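PDB 2D5F: glycinin A3B4 subunit from Glycine max, which probably serves as a seed storage protein, an 11S globulin of two cupin domains that assembles into hexamers. Local coordinates for residues Q112-F117 against L244-P249; A336-A341 against A348-T353. One frame throughout, in Å; residues are numbered along the deposited sequence.

Contact 1 (112-117 with 244-249) comes first along the chain and is complete before contact 2 (336-341 with 348-353) begins. The first belongs to the N-terminal cupin half, on strand 107-118; the second lies where strand 332-334, outermost within this chain in an N-terminal sheet, leads into strands 343-345 and 349-354 of the C-terminal half. Their centres are about 29 Å apart, and their nearest atoms about 9 Å, so they do not touch within one chain. They meet between chains: Lys-113 packs on Ala-341 of a neighbouring subunit, and Pro-249 of a neighbouring subunit packs on Pro-338 and Ala-341, joining N-terminal and C-terminal halves around the assembly.

Contact 1: Q112-F117 against L244-P249; sequences QKIRHF and LSVISP
Ile-114 and Ser-248 are the residues whose CA atoms lie nearest, 6.5 Å apart, with the irregular 244-249 segment passing beside strand 107-118 and making no clear direct hydrogen bond to 112-117. The apolar part of the contact rests on Ile-114. Its CG1, anti to the carbonyl carbon (chi1 -63°), meets Val-246 CG2 at 3.9 Å, and the two side chains cross obliquely. The same Ile-114 CG1 also sits 3.5 Å from Ile-247 O, a buried carbonyl oxygen that has no polar partner in the model.

The polar part gathers at Ser-248. Its OG stands anti to the backbone N (chi1 -173°) and lies in the plane of the His-116 imidazole, at the ring edge, 3.1 Å from His-116 NE2. A water sits close by, donating to both sides: 2.7 Å to Ile-114 O and 2.7 Å to Ser-248 OG. The hydroxyl has Lys-250 O as well as this water for hydrogen-bond partners, which probably limits its rotation, and Ile-114 O is linked to Ser-248 through this one water.

Just outside the contact, His-111 NE2 bonds Ile-247 N. Pro-463 of another subunit packs on both Ile-114 and Val-246, while Ser-339 of a different neighbouring subunit lies against His-116. The arrangement is thus a loop laid beside a strand of the N-terminal cupin beta-sheet, at a place in the 11S globulin hexamer where two neighbouring chains come in.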
ATOM      1  N   GLN B 112     -14.546  27.414  -3.212  1.00 19.99           N
ATOM      2  CA  GLN B 112     -13.329  26.635  -3.027  1.00 27.51           C
ATOM      3  C   GLN B 112     -12.129  27.298  -3.688  1.00 23.05           C
ATOM      4  O   GLN B 112     -12.270  28.264  -4.434  1.00 20.88           O
ATOM      5  CB  GLN B 112     -13.525  25.190  -3.529  1.00 18.23           C
ATOM      6  CG  GLN B 112     -14.455  24.390  -2.625  1.00 21.69           C
ATOM      7  CD  GLN B 112     -14.688  22.950  -3.064  1.00 24.64           C
ATOM      8  OE1 GLN B 112     -15.568  22.270  -2.530  1.00 21.49           O
ATOM      9  NE2 GLN B 112     -13.909  22.479  -4.029  1.00 15.01           N
ATOM     10  N   LYS B 113     -10.947  26.776  -3.387  1.00 22.62           N
ATOM     11  CA  LYS B 113      -9.697  27.311  -3.907  1.00 21.66           C
ATOM     12  C   LYS B 113      -9.674  27.585  -5.408  1.00 29.15           C
ATOM     13  O   LYS B 113     -10.174  26.795  -6.211  1.00 27.48           O
ATOM     14  CB  LYS B 113      -8.549  26.366  -3.549  1.00 20.41           C
ATOM     15  CG  LYS B 113      -7.176  26.858  -3.999  1.00 31.94           C
ATOM     16  CD  LYS B 113      -6.080  25.874  -3.617  1.00 38.47           C
ATOM     17  CE  LYS B 113      -4.708  26.394  -4.026  1.00 40.94           C
ATOM     18  NZ  LYS B 113      -3.621  25.554  -3.452  1.00 42.34           N
ATOM     19  N   ILE B 114      -9.089  28.721  -5.776  1.00 28.32           N
ATOM     20  CA  ILE B 114      -8.954  29.097  -7.175  1.00 28.14           C
ATOM     21  C   ILE B 114      -7.509  28.815  -7.546  1.00 28.31           C
ATOM     22  O   ILE B 114      -6.591  29.288  -6.878  1.00 30.49           O
ATOM     23  CB  ILE B 114      -9.241  30.603  -7.407  1.00 31.90           C
ATOM     24  CG1 ILE B 114     -10.691  30.918  -7.030  1.00 37.78           C
ATOM     25  CG2 ILE B 114      -8.976  30.972  -8.865  1.00 30.32           C
ATOM     26  CD1 ILE B 114     -11.719  30.064  -7.757  1.00 31.45           C
ATOM     27  N   ARG B 115      -7.308  28.032  -8.598  1.00 23.58           N
ATOM     28  CA  ARG B 115      -5.962  27.696  -9.026  1.00 24.59           C
ATOM     29  C   ARG B 115      -5.639  28.416 -10.324  1.00 26.78           C
ATOM     30  O   ARG B 115      -6.440  28.426 -11.258  1.00 28.40           O
ATOM     31  CB  ARG B 115      -5.826  26.182  -9.216  1.00 27.78           C
ATOM     32  CG  ARG B 115      -6.170  25.350  -7.973  1.00 29.90           C
ATOM     33  CD  ARG B 115      -7.322  24.397  -8.276  1.00 34.16           C
ATOM     34  NE  ARG B 115      -7.768  23.617  -7.119  1.00 34.35           N
ATOM     35  CZ  ARG B 115      -7.128  22.565  -6.617  1.00 33.55           C
ATOM     36  NH1 ARG B 115      -7.624  21.932  -5.564  1.00 39.50           N
ATOM     37  NH2 ARG B 115      -5.999  22.142  -7.166  1.00 37.29           N
ATOM     38  N   HIS B 116      -4.460  29.021 -10.375  1.00 23.52           N
ATOM     39  CA  HIS B 116      -4.019  29.747 -11.553  1.00 25.62           C
ATOM     40  C   HIS B 116      -3.128  28.875 -12.419  1.00 27.89           C
ATOM     41  O   HIS B 116      -2.401  28.025 -11.909  1.00 28.63           O
ATOM     42  CB  HIS B 116      -3.251  31.000 -11.129  1.00 26.67           C
ATOM     43  CG  HIS B 116      -4.098  32.011 -10.425  1.00 34.13           C
ATOM     44  ND1 HIS B 116      -4.796  32.992 -11.095  1.00 33.06           N
ATOM     45  CD2 HIS B 116      -4.395  32.167  -9.112  1.00 36.66           C
ATOM     46  CE1 HIS B 116      -5.486  33.709 -10.225  1.00 43.14           C
ATOM     47  NE2 HIS B 116      -5.261  33.227  -9.016  1.00 37.86           N
ATOM     48  N   PHE B 117      -3.192  29.084 -13.730  1.00 23.28           N
ATOM     49  CA  PHE B 117      -2.363  28.330 -14.653  1.00 26.55           C
ATOM     50  C   PHE B 117      -1.807  29.243 -15.731  1.00 30.33           C
ATOM     51  O   PHE B 117      -2.361  30.314 -16.006  1.00 28.11           O
ATOM     52  CB  PHE B 117      -3.148  27.178 -15.303  1.00 25.74           C
ATOM     53  CG  PHE B 117      -4.348  27.617 -16.100  1.00 24.96           C
ATOM     54  CD1 PHE B 117      -5.629  27.536 -15.556  1.00 20.52           C
ATOM     55  CD2 PHE B 117      -4.199  28.101 -17.398  1.00 20.67           C
ATOM     56  CE1 PHE B 117      -6.745  27.929 -16.293  1.00 23.66           C
ATOM     57  CE2 PHE B 117      -5.304  28.497 -18.143  1.00 23.65           C
ATOM     58  CZ  PHE B 117      -6.583  28.410 -17.587  1.00 25.09           C
ATOM     59  N   LEU B 244     -14.508  38.801 -14.996  1.00 33.94           N
ATOM     60  CA  LEU B 244     -14.984  38.035 -13.847  1.00 36.38           C
ATOM     61  C   LEU B 244     -14.204  38.366 -12.575  1.00 33.21           C
ATOM     62  O   LEU B 244     -13.001  38.627 -12.620  1.00 29.39           O
ATOM     63  CB  LEU B 244     -14.858  36.534 -14.132  1.00 34.08           C
ATOM     64  CG  LEU B 244     -15.333  35.541 -13.065  1.00 31.72           C
ATOM     65  CD1 LEU B 244     -16.851  35.363 -13.155  1.00 22.73           C
ATOM     66  CD2 LEU B 244     -14.631  34.203 -13.284  1.00 28.30           C
ATOM     67  N   SER B 245     -14.899  38.343 -11.443  1.00 30.70           N
ATOM     68  CA  SER B 245     -14.276  38.606 -10.149  1.00 33.55           C
ATOM     69  C   SER B 245     -14.560  37.447  -9.199  1.00 31.92           C
ATOM     70  O   SER B 245     -15.718  37.070  -8.997  1.00 31.32           O
ATOM     71  CB  SER B 245     -14.824  39.896  -9.526  1.00 33.78           C
ATOM     72  OG  SER B 245     -14.553  41.017 -10.347  1.00 49.74           O
ATOM     73  N   VAL B 246     -13.501  36.885  -8.626  1.00 29.77           N
ATOM     74  CA  VAL B 246     -13.625  35.789  -7.670  1.00 27.53           C
ATOM     75  C   VAL B 246     -12.644  36.074  -6.547  1.00 27.78           C
ATOM     76  O   VAL B 246     -11.753  36.903  -6.695  1.00 28.88           O
ATOM     77  CB  VAL B 246     -13.257  34.409  -8.289  1.00 28.22           C
ATOM     78  CG1 VAL B 246     -14.092  34.143  -9.533  1.00 30.23           C
ATOM     79  CG2 VAL B 246     -11.768  34.363  -8.614  1.00 27.38           C
ATOM     80  N   ILE B 247     -12.804  35.388  -5.425  1.00 24.24           N
ATOM     81  CA  ILE B 247     -11.901  35.587  -4.303  1.00 29.26           C
ATOM     82  C   ILE B 247     -10.573  34.912  -4.623  1.00 34.15           C
ATOM     83  O   ILE B 247     -10.544  33.726  -4.966  1.00 31.49           O
ATOM     84  CB  ILE B 247     -12.475  34.974  -3.017  1.00 29.27           C
ATOM     85  CG1 ILE B 247     -13.874  35.541  -2.754  1.00 30.18           C
ATOM     86  CG2 ILE B 247     -11.563  35.283  -1.842  1.00 27.84           C
ATOM     87  CD1 ILE B 247     -14.624  34.826  -1.653  1.00 29.47           C
ATOM     88  N   SER B 248      -9.481  35.667  -4.532  1.00 27.53           N
ATOM     89  CA  SER B 248      -8.154  35.122  -4.799  1.00 31.77           C
ATOM     90  C   SER B 248      -7.063  36.127  -4.448  1.00 33.91           C
ATOM     91  O   SER B 248      -7.199  37.321  -4.714  1.00 37.21           O
ATOM     92  CB  SER B 248      -8.022  34.715  -6.269  1.00 38.87           C
ATOM     93  OG  SER B 248      -6.795  34.040  -6.502  1.00 39.72           O
ATOM     94  N   PRO B 249      -5.965  35.654  -3.832  1.00 31.95           N
ATOM     95  CA  PRO B 249      -4.848  36.525  -3.446  1.00 35.36           C
ATOM     96  C   PRO B 249      -4.230  37.204  -4.663  1.00 39.43           C
ATOM     97  O   PRO B 249      -3.656  38.284  -4.570  1.00 43.32           O
ATOM     98  CB  PRO B 249      -3.875  35.560  -2.771  1.00 30.47           C
ATOM     99  CG  PRO B 249      -4.788  34.512  -2.190  1.00 33.78           C
ATOM    100  CD  PRO B 249      -5.761  34.286  -3.319  1.00 31.27           C
TER
HETATM  101  O   HOH W   1      -5.904  31.609  -5.792  1.00 31.22           O

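Contact 2: A336-A341 against A348-T353; sequences ARPSRA and AGRIST
Arg-350 reaches from its strand to Ala-336 by hydrogen bonding. Its NH2 donates to Ala-336 O over 3.0 Å, the N-H...O angle being 135°, with the donor standing above the carbonyl plane by 42°. A weak second bond runs from Arg-350 NH1 to the same Ala-336 O at 3.3 Å, so both terminal nitrogens share one acceptor. The side chain starts with CG wedged between the backbone N and the carbonyl carbon (chi1 56°) and then runs extended from CG to NE.

Van der Waals contact covers one face of this guanidinium. Pro-338 CA lies over its centre, 3.6 Å from Arg-350 CZ, and the proline ring reaches across to place CG 3.6 Å from Arg-350 NH1. Nearer the strand, Ala-341 CB meets Arg-350 CB at 3.9 Å. An alanine at Arg-350, with no guanidinium, takes away both donors to Ala-336 O and would probably leave a gap against Pro-338 CA and CG.

A water joins the two segments at Ser-352. Ser-352 OG, 3.2 Å from Ala-341 CA, donates to a water that in turn donates to Arg-337 O over 2.7 Å. Arg-337 O also accepts Arg-340 N, the bond that closes the 3-10 segment 338-340, so the water joins that turn to Ser-352 on the strand.

Around the contact, Arg-340 forms a salt bridge with Glu-333, and Pro-249 of a neighbouring subunit packs on Pro-338 and Ala-341. The loop 336-341 runs from strand 332-334 into strand 343-345, outermost within this chain in one of the C-terminal cupin sheets; strand 349-354 pairs antiparallel with it and, on its other side, with strand 368-374, whose Tyr-371 and Val-373 also touch Arg-350.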
ATOM      1  N   ALA B 336       6.519  22.377 -19.229  1.00 22.32           N
ATOM      2  CA  ALA B 336       7.339  22.898 -20.316  1.00 23.02           C
ATOM      3  C   ALA B 336       8.525  23.809 -20.015  1.00 26.17           C
ATOM      4  O   ALA B 336       9.391  23.961 -20.875  1.00 27.07           O
ATOM      5  CB  ALA B 336       6.437  23.566 -21.349  1.00 20.48           C
ATOM      6  N   ARG B 337       8.583  24.417 -18.831  1.00 26.66           N
ATOM      7  CA  ARG B 337       9.705  25.301 -18.503  1.00 24.07           C
ATOM      8  C   ARG B 337      11.045  24.599 -18.683  1.00 28.58           C
ATOM      9  O   ARG B 337      11.253  23.500 -18.176  1.00 27.95           O
ATOM     10  CB  ARG B 337       9.619  25.817 -17.063  1.00 27.21           C
ATOM     11  CG  ARG B 337       8.770  27.060 -16.876  1.00 39.66           C
ATOM     12  CD  ARG B 337       9.113  27.740 -15.553  1.00 48.38           C
ATOM     13  NE  ARG B 337       8.858  26.869 -14.409  1.00 57.84           N
ATOM     14  CZ  ARG B 337       7.729  26.868 -13.703  1.00 62.31           C
ATOM     15  NH1 ARG B 337       6.742  27.700 -14.016  1.00 53.56           N
ATOM     16  NH2 ARG B 337       7.583  26.022 -12.689  1.00 61.16           N
ATOM     17  N   PRO B 338      11.982  25.247 -19.388  1.00 31.16           N
ATOM     18  CA  PRO B 338      13.320  24.708 -19.655  1.00 33.11           C
ATOM     19  C   PRO B 338      14.015  24.118 -18.431  1.00 25.81           C
ATOM     20  O   PRO B 338      14.590  23.039 -18.504  1.00 27.21           O
ATOM     21  CB  PRO B 338      14.074  25.921 -20.200  1.00 34.07           C
ATOM     22  CG  PRO B 338      13.002  26.692 -20.897  1.00 39.17           C
ATOM     23  CD  PRO B 338      11.864  26.624 -19.901  1.00 32.29           C
ATOM     24  N   SER B 339      13.951  24.830 -17.310  1.00 30.43           N
ATOM     25  CA  SER B 339      14.606  24.397 -16.077  1.00 29.58           C
ATOM     26  C   SER B 339      14.074  23.099 -15.458  1.00 31.85           C
ATOM     27  O   SER B 339      14.705  22.539 -14.564  1.00 36.10           O
ATOM     28  CB  SER B 339      14.551  25.521 -15.035  1.00 29.28           C
ATOM     29  OG  SER B 339      13.226  25.774 -14.605  1.00 30.77           O
ATOM     30  N   ARG B 340      12.928  22.618 -15.928  1.00 28.95           N
ATOM     31  CA  ARG B 340      12.354  21.383 -15.394  1.00 33.83           C
ATOM     32  C   ARG B 340      12.798  20.134 -16.156  1.00 30.98           C
ATOM     33  O   ARG B 340      12.319  19.029 -15.891  1.00 30.92           O
ATOM     34  CB  ARG B 340      10.828  21.472 -15.388  1.00 38.42           C
ATOM     35  CG  ARG B 340      10.270  22.233 -14.195  1.00 53.11           C
ATOM     36  CD  ARG B 340       8.804  22.578 -14.388  1.00 59.25           C
ATOM     37  NE  ARG B 340       8.233  23.185 -13.189  1.00 62.05           N
ATOM     38  CZ  ARG B 340       7.755  22.495 -12.156  1.00 60.50           C
ATOM     39  NH1 ARG B 340       7.772  21.168 -12.175  1.00 50.96           N
ATOM     40  NH2 ARG B 340       7.264  23.135 -11.099  1.00 65.34           N
ATOM     41  N   ALA B 341      13.724  20.314 -17.087  1.00 25.41           N
ATOM     42  CA  ALA B 341      14.231  19.210 -17.895  1.00 30.78           C
ATOM     43  C   ALA B 341      14.820  18.066 -17.067  1.00 27.78           C
ATOM     44  O   ALA B 341      15.564  18.292 -16.108  1.00 24.77           O
ATOM     45  CB  ALA B 341      15.280  19.731 -18.876  1.00 29.92           C
ATOM     46  N   ALA B 348      21.147  19.196 -28.632  1.00 27.87           N
ATOM     47  CA  ALA B 348      20.120  18.319 -29.196  1.00 25.18           C
ATOM     48  C   ALA B 348      18.695  18.636 -28.732  1.00 22.85           C
ATOM     49  O   ALA B 348      17.767  18.661 -29.541  1.00 25.90           O
ATOM     50  CB  ALA B 348      20.454  16.861 -28.879  1.00 28.30           C
ATOM     51  N   GLY B 349      18.516  18.866 -27.434  1.00 24.56           N
ATOM     52  CA  GLY B 349      17.192  19.172 -26.922  1.00 20.69           C
ATOM     53  C   GLY B 349      16.998  18.794 -25.465  1.00 27.79           C
ATOM     54  O   GLY B 349      17.968  18.648 -24.722  1.00 24.85           O
ATOM     55  N   ARG B 350      15.743  18.630 -25.050  1.00 24.29           N
ATOM     56  CA  ARG B 350      15.453  18.273 -23.668  1.00 19.97           C
ATOM     57  C   ARG B 350      14.172  17.456 -23.516  1.00 23.42           C
ATOM     58  O   ARG B 350      13.273  17.524 -24.353  1.00 18.60           O
ATOM     59  CB  ARG B 350      15.359  19.543 -22.811  1.00 17.96           C
ATOM     60  CG  ARG B 350      14.349  20.577 -23.298  1.00 19.27           C
ATOM     61  CD  ARG B 350      14.351  21.794 -22.377  1.00 24.04           C
ATOM     62  NE  ARG B 350      13.587  22.929 -22.890  1.00 20.77           N
ATOM     63  CZ  ARG B 350      12.284  23.124 -22.696  1.00 27.44           C
ATOM     64  NH1 ARG B 350      11.694  24.196 -23.207  1.00 23.58           N
ATOM     65  NH2 ARG B 350      11.569  22.257 -21.993  1.00 22.23           N
ATOM     66  N   ILE B 351      14.102  16.677 -22.442  1.00 17.86           N
ATOM     67  CA  ILE B 351      12.935  15.852 -22.162  1.00 22.56           C
ATOM     68  C   ILE B 351      12.562  16.036 -20.699  1.00 23.01           C
ATOM     69  O   ILE B 351      13.421  15.943 -19.815  1.00 22.80           O
ATOM     70  CB  ILE B 351      13.223  14.361 -22.403  1.00 23.92           C
ATOM     71  CG1 ILE B 351      13.646  14.140 -23.855  1.00 18.53           C
ATOM     72  CG2 ILE B 351      11.988  13.522 -22.059  1.00 19.47           C
ATOM     73  CD1 ILE B 351      14.290  12.782 -24.086  1.00 19.09           C
ATOM     74  N   SER B 352      11.285  16.300 -20.450  1.00 17.01           N
ATOM     75  CA  SER B 352      10.795  16.493 -19.088  1.00 23.85           C
ATOM     76  C   SER B 352       9.656  15.517 -18.831  1.00 19.59           C
ATOM     77  O   SER B 352       8.787  15.334 -19.682  1.00 16.82           O
ATOM     78  CB  SER B 352      10.309  17.929 -18.902  1.00 19.27           C
ATOM     79  OG  SER B 352      11.361  18.844 -19.178  1.00 28.66           O
ATOM     80  N   THR B 353       9.668  14.886 -17.661  1.00 22.28           N
ATOM     81  CA  THR B 353       8.641  13.906 -17.315  1.00 21.24           C
ATOM     82  C   THR B 353       7.752  14.356 -16.165  1.00 20.83           C
ATOM     83  O   THR B 353       8.226  14.884 -15.168  1.00 22.52           O
ATOM     84  CB  THR B 353       9.284  12.559 -16.925  1.00 25.44           C
ATOM     85  OG1 THR B 353      10.182  12.142 -17.961  1.00 29.08           O
ATOM     86  CG2 THR B 353       8.211  11.486 -16.735  1.00 31.13           C
TER
HETATM   87  O   HOH W   2      10.453  21.218 -19.296  1.00 22.77           O
HETATM   88  O   HOH W   3      10.092  17.493 -14.843  1.00 30.45           O